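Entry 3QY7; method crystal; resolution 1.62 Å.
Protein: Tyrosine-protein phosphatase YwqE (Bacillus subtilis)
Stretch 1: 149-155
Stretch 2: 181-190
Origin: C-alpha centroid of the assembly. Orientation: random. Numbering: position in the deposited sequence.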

# COMPACT_ATOMS: atom_id res chain seq x y z
N LEU A 149 -0.89 3.65 19.10
CA LEU A 149 -1.24 2.32 18.60
C LEU A 149 -0.34 1.93 17.42
O LEU A 149 0.12 0.79 17.33
CB LEU A 149 -2.69 2.25 18.15
CG LEU A 149 -3.74 2.39 19.25
CD1 LEU A 149 -5.12 2.55 18.63
CD2 LEU A 149 -3.71 1.20 20.21
N LEU A 150 -0.12 2.88 16.52
CA LEU A 150 0.75 2.62 15.37
C LEU A 150 2.19 2.50 15.82
O LEU A 150 2.92 1.59 15.39
CB LEU A 150 0.61 3.69 14.28
CG LEU A 150 1.54 3.53 13.07
CD1 LEU A 150 1.20 2.27 12.30
CD2 LEU A 150 1.40 4.75 12.18
N TYR A 151 2.61 3.42 16.69
CA TYR A 151 3.93 3.36 17.28
C TYR A 151 4.20 1.94 17.81
O TYR A 151 5.24 1.37 17.51
CB TYR A 151 4.09 4.38 18.40
CG TYR A 151 5.25 4.08 19.30
CD1 TYR A 151 5.05 3.46 20.53
CD2 TYR A 151 6.55 4.37 18.91
CE1 TYR A 151 6.11 3.16 21.36
CE2 TYR A 151 7.63 4.07 19.73
CZ TYR A 151 7.39 3.46 20.96
OH TYR A 151 8.44 3.17 21.80
N HIS A 152 3.29 1.40 18.60
CA HIS A 152 3.54 0.10 19.23
C HIS A 152 3.62 -1.02 18.21
O HIS A 152 4.52 -1.86 18.30
CB HIS A 152 2.50 -0.21 20.32
CG HIS A 152 2.72 0.56 21.59
ND1 HIS A 152 3.88 0.45 22.33
CD2 HIS A 152 1.94 1.46 22.23
CE1 HIS A 152 3.79 1.25 23.38
NE2 HIS A 152 2.63 1.88 23.34
N LEU A 153 2.71 -1.03 17.24
CA LEU A 153 2.71 -2.07 16.20
C LEU A 153 4.00 -2.04 15.39
O LEU A 153 4.57 -3.08 15.08
CB LEU A 153 1.47 -1.96 15.30
CG LEU A 153 0.10 -2.29 15.90
CD1 LEU A 153 -1.02 -1.80 15.03
CD2 LEU A 153 -0.03 -3.79 16.19
N VAL A 154 4.47 -0.83 15.06
CA VAL A 154 5.72 -0.66 14.34
C VAL A 154 6.94 -1.01 15.19
O VAL A 154 7.85 -1.69 14.74
CB VAL A 154 5.83 0.77 13.73
CG1 VAL A 154 7.24 1.02 13.17
CG2 VAL A 154 4.78 0.95 12.64
N GLU A 155 6.96 -0.55 16.44
CA GLU A 155 7.99 -0.97 17.39
C GLU A 155 8.07 -2.51 17.46
O GLU A 155 9.16 -3.08 17.57
CB GLU A 155 7.71 -0.37 18.77
CG GLU A 155 8.82 -0.53 19.76
CD GLU A 155 8.79 -1.88 20.45
OE1 GLU A 155 9.87 -2.38 20.83
OE2 GLU A 155 7.68 -2.44 20.61
N ARG A 181 3.20 14.05 10.59
CA ARG A 181 3.49 13.61 11.96
C ARG A 181 3.97 12.17 11.99
O ARG A 181 5.00 11.88 12.60
CB ARG A 181 2.27 13.82 12.88
CG ARG A 181 2.03 15.29 13.22
CD ARG A 181 0.66 15.52 13.83
NE ARG A 181 0.50 14.88 15.13
CZ ARG A 181 -0.68 14.54 15.65
NH1 ARG A 181 -1.80 14.77 14.98
NH2 ARG A 181 -0.74 13.96 16.84
N LEU A 182 3.25 11.29 11.29
CA LEU A 182 3.62 9.86 11.23
C LEU A 182 4.98 9.64 10.56
O LEU A 182 5.80 8.85 11.03
CB LEU A 182 2.52 9.05 10.54
CG LEU A 182 1.11 9.06 11.16
CD1 LEU A 182 0.12 8.13 10.44
CD2 LEU A 182 1.17 8.76 12.67
N VAL A 183 5.21 10.35 9.45
CA VAL A 183 6.49 10.25 8.75
C VAL A 183 7.66 10.69 9.65
O VAL A 183 8.68 10.02 9.73
CB VAL A 183 6.52 11.03 7.40
CG1 VAL A 183 7.92 10.97 6.82
CG2 VAL A 183 5.50 10.44 6.39
N GLU A 184 7.50 11.84 10.31
CA GLU A 184 8.50 12.36 11.24
C GLU A 184 8.89 11.36 12.33
O GLU A 184 10.06 11.26 12.69
CB GLU A 184 7.94 13.62 11.91
CG GLU A 184 9.00 14.41 12.62
CD GLU A 184 8.45 15.65 13.29
OE1 GLU A 184 8.07 15.56 14.48
OE2 GLU A 184 8.42 16.70 12.63
N ALA A 185 7.89 10.64 12.83
CA ALA A 185 8.07 9.67 13.91
C ALA A 185 8.65 8.33 13.45
O ALA A 185 8.75 7.37 14.23
CB ALA A 185 6.74 9.44 14.61
N ASN A 186 9.04 8.26 12.17
CA ASN A 186 9.63 7.04 11.58
C ASN A 186 8.68 5.85 11.56
O ASN A 186 9.12 4.69 11.60
CB ASN A 186 10.96 6.67 12.26
CG ASN A 186 12.04 7.72 12.06
OD1 ASN A 186 12.81 8.03 12.98
ND2 ASN A 186 12.11 8.26 10.85
N LEU A 187 7.38 6.12 11.50
CA LEU A 187 6.37 5.06 11.55
C LEU A 187 5.89 4.61 10.18
O LEU A 187 5.11 3.67 10.08
CB LEU A 187 5.18 5.52 12.39
CG LEU A 187 5.46 5.84 13.86
CD1 LEU A 187 4.13 6.12 14.52
CD2 LEU A 187 6.19 4.70 14.58
N ILE A 188 6.37 5.30 9.15
CA ILE A 188 5.99 5.04 7.76
C ILE A 188 7.22 4.51 7.01
O ILE A 188 8.31 5.05 7.17
CB ILE A 188 5.53 6.36 7.08
CG1 ILE A 188 4.33 6.97 7.82
CG2 ILE A 188 5.25 6.17 5.57
CD1 ILE A 188 3.07 6.10 7.96
N HIS A 189 7.01 3.49 6.18
CA HIS A 189 8.11 2.84 5.47
C HIS A 189 7.98 2.88 3.95
O HIS A 189 8.97 2.66 3.26
CB HIS A 189 8.29 1.42 5.98
CG HIS A 189 8.41 1.38 7.48
ND1 HIS A 189 7.31 1.27 8.29
CD2 HIS A 189 9.47 1.56 8.29
CE1 HIS A 189 7.70 1.33 9.56
NE2 HIS A 189 9.00 1.50 9.59
N PHE A 190 6.78 3.18 3.46
CA PHE A 190 6.48 3.24 2.02
C PHE A 190 5.52 4.39 1.74
O PHE A 190 4.71 4.76 2.61
CB PHE A 190 5.77 1.97 1.53
CG PHE A 190 6.44 0.68 1.91
CD1 PHE A 190 7.48 0.17 1.13
CD2 PHE A 190 5.99 -0.05 3.00
CE1 PHE A 190 8.09 -1.04 1.46
CE2 PHE A 190 6.59 -1.28 3.34
CZ PHE A 190 7.63 -1.78 2.57

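Residues 149-155 lie within a helix that begins earlier in the chain, and the segment that packs against it, 181-190, runs from the last residues of a second helix into a loop. No hydrogen bond links the two. They are held by the fit of apolar side chains, and together they bury 281 Å², a modest area that centres on one residue, Leu187.

The backbones come nearest at Val154 and Leu187, whose CA atoms are 6.4 Å apart. Leu187 owes its position to the way the second helix ends. Ala185 is the first residue to leave helical geometry, and Asn186 follows with a positive phi of 63°. The turn is tied back to the helix by hydrogen bonds from Asn186 N to Val183 O (3.0 Å) and from Leu187 N to Leu182 O (3.2 Å). With the chain folded in this way, the CA-to-CB bond of Leu187 points toward the first helix.

The side chain of Leu187 is the principal bump, and the hollow that receives it is formed by Leu150, Tyr151 and Val154. Leu150 and Val154 are one helical turn apart, joined by the hydrogen bond from Val154 N to Leu150 O (2.9 Å), and both direct their CA-to-CB bonds toward the loop. The forked end of Leu187 fits among these residues. Both methyls rest against Tyr151 CA, Leu187 CD1 at 3.9 Å and Leu187 CD2 at 3.8 Å; Leu187 CD1 also lies 3.8 Å from Leu150 CD2, and Leu187 CD2 lies 4.0 Å from Val154 CB. Approach to the CA of Tyr151 shows that the leucine reaches the helix backbone itself. Leu187 CD2 also lies oblique to the Tyr151 ring, and Tyr151 CB is 4.3 Å from Leu187 CD1.

At one end of the contact, Leu150 CD2 also meets Leu182 CD1 at 4.0 Å. The CA-to-CB bond of Leu182 points sideways, but the end of its side chain comes nearer, so the last turn of the second helix adds, through Leu182, a small apolar surface beside Leu187.

At the other end, Val154 sits against Leu187 O and the His189 ring. Its CG2 lies 3.7 Å from Leu187 O, a van der Waals contact with the loop backbone, and its CG1 lies 3.7 Å from His189 CE1. The methyl group approaches the edge of the imidazole, near the ring plane, and its closest ring atom is the carbon CE1, with His189 NE2 a little farther from Val154 CG1 at 4.0 Å. His189 ND1 is hydrogen-bonded elsewhere in the structure, and the contact with Val154 leaves that bond in place.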